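Local coordinates for amphoterin-induced protein 1 (Mus musculus, PDB 2XOT), which promotes the growth and fasciculation of neurites from hippocampal neurons and may mediate homophilic and heterophilic cell-cell adhesion, at residues 125-129 with 130-134; 177-180 with 181-185. All blocks are in the same frame, centred on the assembly; numbering follows the deposited sequence.

Overall arrangement
Both contacts are local turns on the leucine-rich repeat part of the extracellular region, and contact 1 comes first along the chain. Residues 125-134 belong to LRR 4 and lie in the loop between the parallel strands 116-118 and 140-142; residues 177-184 belong to LRR 6 and lead from the loop after strand 167-169 into helix 180-184. Their centres are 19 Å apart and their nearest atoms about 12 Å, so they do not touch. Each follows its repeat's strand in the mixed sheet and turns the chain through a short helical segment, 3-10 in contact 1 and a longer helix in contact 2. Their repeat region mediates homodimerization, though neither turn touches the other subunit.

Contact 1 (125-129 with 130-134); sequences VVVDR and NAFED
V127 and F132 meet on the inner side of this turn, where CG1 of V127 lies 3.7 Å from CE2 of F132, at the ring edge and near its plane. The two side chains cross at about a right angle, and the CB of A131 lies over one face of the ring, off toward its rim. F132 and A131 are buried; beyond the turn V127 packs on I148 and F132 on L103, tying this repeat to its neighbours. The backbone closes the turn through A131 N, which donates to D128 O at 3.0 Å, while the bond from F132 N to R129 O is weak at 3.4 Å. D128 keeps CG anti to its backbone N (chi1 -179°), which brings OD1 within 2.7 Å of N130 N in an Asx turn; this N-H comes from above the carboxylate plane.

The polar side is more open to solvent: D128, R129, N130 and E133 are all partly exposed. R129 bends at chi2 (62°) and its NH1 reaches E133 OE1 in a salt bridge of 3.1 Å, the guanidinium and carboxylate planes 38° apart. The same arginine also donates from NE to the carbonyl oxygen of N160, so its charged end spans two loops. A short 3-10 segment followed directly by a buried phenylalanine fits the convex side of a leucine-rich repeat solenoid.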
loop_
_atom_site.group_PDB
_atom_site.type_symbol
_atom_site.label_atom_id
_atom_site.label_comp_id
_atom_site.label_asym_id
_atom_site.label_seq_id
_atom_site.Cartn_x
_atom_site.Cartn_y
_atom_site.Cartn_z
ATOM N N VAL B 125 -23.830 8.242 14.635
ATOM C CA VAL B 125 -24.055 9.068 15.808
ATOM C C VAL B 125 -23.225 8.578 16.990
ATOM O O VAL B 125 -22.750 9.375 17.789
ATOM C CB VAL B 125 -25.576 9.118 16.188
ATOM C CG1 VAL B 125 -25.741 9.578 17.600
ATOM C CG2 VAL B 125 -26.355 10.031 15.217
ATOM N N VAL B 126 -23.034 7.280 17.087
ATOM C CA VAL B 126 -22.397 6.675 18.255
ATOM C C VAL B 126 -21.443 5.594 17.814
ATOM O O VAL B 126 -21.826 4.714 17.035
ATOM C CB VAL B 126 -23.471 6.039 19.191
ATOM C CG1 VAL B 126 -22.832 5.108 20.205
ATOM C CG2 VAL B 126 -24.259 7.111 19.873
ATOM N N VAL B 127 -20.201 5.665 18.307
ATOM C CA VAL B 127 -19.153 4.695 17.980
ATOM C C VAL B 127 -19.004 3.684 19.119
ATOM O O VAL B 127 -18.596 4.048 20.219
ATOM C CB VAL B 127 -17.775 5.407 17.741
ATOM C CG1 VAL B 127 -16.691 4.388 17.295
ATOM C CG2 VAL B 127 -17.916 6.520 16.706
ATOM N N ASP B 128 -19.374 2.425 18.874
ATOM C CA ASP B 128 -19.216 1.358 19.873
ATOM C C ASP B 128 -17.815 0.784 19.736
ATOM O O ASP B 128 -17.476 0.285 18.689
ATOM C CB ASP B 128 -20.269 0.249 19.647
ATOM C CG ASP B 128 -20.179 -0.885 20.676
ATOM O OD1 ASP B 128 -19.112 -1.059 21.322
ATOM O OD2 ASP B 128 -21.193 -1.608 20.842
ATOM N N ARG B 129 -17.016 0.841 20.793
ATOM C CA ARG B 129 -15.664 0.232 20.795
ATOM C C ARG B 129 -15.615 -1.199 20.268
ATOM O O ARG B 129 -14.615 -1.614 19.647
ATOM C CB ARG B 129 -15.081 0.215 22.198
ATOM C CG ARG B 129 -13.820 -0.648 22.346
ATOM C CD ARG B 129 -12.661 -0.123 21.458
ATOM N NE ARG B 129 -11.464 -0.962 21.532
ATOM C CZ ARG B 129 -11.313 -2.136 20.914
ATOM N NH1 ARG B 129 -12.284 -2.648 20.171
ATOM N NH2 ARG B 129 -10.188 -2.836 21.064
ATOM N N ASN B 130 -16.669 -1.966 20.532
ATOM C CA ASN B 130 -16.698 -3.360 20.129
ATOM C C ASN B 130 -16.912 -3.574 18.632
ATOM O O ASN B 130 -16.683 -4.663 18.140
ATOM C CB ASN B 130 -17.757 -4.134 20.930
ATOM C CG ASN B 130 -17.358 -4.335 22.388
ATOM O OD1 ASN B 130 -18.223 -4.415 23.263
ATOM N ND2 ASN B 130 -16.041 -4.412 22.657
ATOM N N ALA B 131 -17.336 -2.557 17.888
ATOM C CA ALA B 131 -17.412 -2.693 16.421
ATOM C C ALA B 131 -16.047 -3.048 15.811
ATOM O O ALA B 131 -15.959 -3.733 14.781
ATOM C CB ALA B 131 -17.989 -1.419 15.779
ATOM N N PHE B 132 -14.986 -2.594 16.463
ATOM C CA PHE B 132 -13.610 -2.776 15.974
ATOM C C PHE B 132 -12.783 -3.757 16.798
ATOM O O PHE B 132 -11.558 -3.803 16.693
ATOM C CB PHE B 132 -12.920 -1.439 15.949
ATOM C CG PHE B 132 -13.759 -0.355 15.330
ATOM C CD1 PHE B 132 -13.763 -0.164 13.956
ATOM C CD2 PHE B 132 -14.540 0.458 16.119
ATOM C CE1 PHE B 132 -14.548 0.819 13.388
ATOM C CE2 PHE B 132 -15.305 1.447 15.556
ATOM C CZ PHE B 132 -15.302 1.631 14.186
ATOM N N GLU B 133 -13.459 -4.547 17.611
ATOM C CA GLU B 133 -12.778 -5.557 18.409
ATOM C C GLU B 133 -11.990 -6.510 17.513
ATOM O O GLU B 133 -12.497 -6.968 16.492
ATOM C CB GLU B 133 -13.788 -6.311 19.265
ATOM C CG GLU B 133 -13.193 -7.311 20.219
ATOM C CD GLU B 133 -12.463 -6.683 21.379
ATOM O OE1 GLU B 133 -12.461 -5.433 21.516
ATOM O OE2 GLU B 133 -11.887 -7.454 22.171
ATOM N N ASP B 134 -10.737 -6.747 17.917
ATOM C CA ASP B 134 -9.803 -7.714 17.326
ATOM C C ASP B 134 -9.169 -7.306 15.994
ATOM O O ASP B 134 -8.502 -8.101 15.331
ATOM C CB ASP B 134 -10.437 -9.110 17.253
ATOM C CG ASP B 134 -10.574 -9.757 18.634
ATOM O OD1 ASP B 134 -9.575 -9.807 19.381
ATOM O OD2 ASP B 134 -11.685 -10.208 18.974
#

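Contact 2 (177-180 with 181-185); sequences KLPL and TDLQK
With CG anti to its carbonyl carbon (chi1 -65°), L183 turns back over P179, and its extended chi2 (-177°) carries CD1 toward L178. L183 CG comes to 3.3 Å from P179 O. The same CG lies 4.3 Å from P179 CG, beside the proline ring. Its CD1 is 4.1 Å from L178 CB. The P179 carbonyl is also the first acceptor of the helix: L183 N donates to it at 3.0 Å, and D182 N adds a weak bond to the same oxygen. One residue further on, Q184 N donates to L180 O at 3.0 Å. On another side of P179, its CB meets D182 OD2 at 3.6 Å, a carboxylate oxygen that also has K157 as a long, weak ion-pair partner. Replacing L183 by an alanine would probably open a gap beside the proline ring and leave L178 CB without this apolar neighbour. L178 and L180 both also pack on L207 of helix 205-216, joining the turn to the C-terminal capping region. P179, the centre of an inverse gamma turn, stands at the N-cap position, and the whole forms the start of a short helix in LRR 6, the last of the six repeats.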
loop_
_atom_site.group_PDB
_atom_site.type_symbol
_atom_site.label_atom_id
_atom_site.label_comp_id
_atom_site.label_asym_id
_atom_site.label_seq_id
_atom_site.Cartn_x
_atom_site.Cartn_y
_atom_site.Cartn_z
ATOM N N LYS B 177 -16.759 17.978 23.971
ATOM C CA LYS B 177 -15.888 17.677 25.101
ATOM C C LYS B 177 -14.832 16.644 24.722
ATOM O O LYS B 177 -15.150 15.703 23.990
ATOM C CB LYS B 177 -16.706 17.191 26.287
ATOM N N LEU B 178 -13.628 16.797 25.213
ATOM C CA LEU B 178 -12.607 15.792 25.009
ATOM C C LEU B 178 -12.086 15.300 26.338
ATOM O O LEU B 178 -12.082 16.050 27.320
ATOM C CB LEU B 178 -11.462 16.381 24.182
ATOM C CG LEU B 178 -11.860 16.869 22.788
ATOM C CD1 LEU B 178 -10.694 17.608 22.155
ATOM C CD2 LEU B 178 -12.329 15.710 21.896
ATOM N N PRO B 179 -11.613 14.048 26.372
ATOM C CA PRO B 179 -10.940 13.531 27.537
ATOM C C PRO B 179 -9.478 13.967 27.501
ATOM O O PRO B 179 -8.623 13.198 27.094
ATOM C CB PRO B 179 -11.064 12.020 27.360
ATOM C CG PRO B 179 -10.994 11.815 25.888
ATOM C CD PRO B 179 -11.658 13.045 25.283
ATOM N N LEU B 180 -9.227 15.192 27.937
ATOM C CA LEU B 180 -7.930 15.837 27.782
ATOM C C LEU B 180 -6.802 15.165 28.538
ATOM O O LEU B 180 -5.707 15.065 28.011
ATOM C CB LEU B 180 -8.016 17.297 28.207
ATOM C CG LEU B 180 -8.972 18.190 27.417
ATOM C CD1 LEU B 180 -9.048 19.557 28.085
ATOM C CD2 LEU B 180 -8.554 18.313 25.938
ATOM N N THR B 181 -7.048 14.724 29.771
ATOM C CA THR B 181 -6.029 14.025 30.555
ATOM C C THR B 181 -5.636 12.701 29.905
ATOM O O THR B 181 -4.484 12.265 30.006
ATOM C CB THR B 181 -6.511 13.733 31.989
ATOM O OG1 THR B 181 -6.957 14.948 32.578
ATOM C CG2 THR B 181 -5.373 13.197 32.840
ATOM N N ASP B 182 -6.602 12.054 29.255
ATOM C CA ASP B 182 -6.317 10.815 28.543
ATOM C C ASP B 182 -5.520 11.085 27.277
ATOM O O ASP B 182 -4.591 10.343 26.948
ATOM C CB ASP B 182 -7.618 10.090 28.163
ATOM C CG ASP B 182 -8.339 9.499 29.365
ATOM O OD1 ASP B 182 -7.663 9.101 30.338
ATOM O OD2 ASP B 182 -9.583 9.405 29.322
ATOM N N LEU B 183 -5.890 12.138 26.566
ATOM C CA LEU B 183 -5.210 12.497 25.330
ATOM C C LEU B 183 -3.755 12.908 25.534
ATOM O O LEU B 183 -2.923 12.580 24.692
ATOM C CB LEU B 183 -5.958 13.625 24.596
ATOM C CG LEU B 183 -7.358 13.279 24.078
ATOM C CD1 LEU B 183 -7.953 14.466 23.321
ATOM C CD2 LEU B 183 -7.309 12.034 23.213
ATOM N N GLN B 184 -3.474 13.619 26.641
ATOM C CA GLN B 184 -2.122 14.047 26.997
ATOM C C GLN B 184 -1.167 12.867 27.220
ATOM O O GLN B 184 0.012 12.958 26.943
ATOM C CB GLN B 184 -2.144 14.921 28.259
ATOM C CG GLN B 184 -1.151 16.116 28.202
ATOM C CD GLN B 184 0.342 15.747 28.285
ATOM O OE1 GLN B 184 1.164 16.235 27.493
ATOM N NE2 GLN B 184 0.703 14.922 29.271
ATOM N N LYS B 185 -1.692 11.764 27.724
ATOM C CA LYS B 185 -0.904 10.570 28.005
ATOM C C LYS B 185 -0.531 9.764 26.782
ATOM O O LYS B 185 0.346 8.890 26.858
ATOM C CB LYS B 185 -1.682 9.667 28.964
ATOM C CG LYS B 185 -1.671 10.180 30.361
ATOM C CD LYS B 185 -2.785 9.597 31.218
ATOM C CE LYS B 185 -2.676 10.190 32.628
ATOM N NZ LYS B 185 -3.880 9.975 33.473
#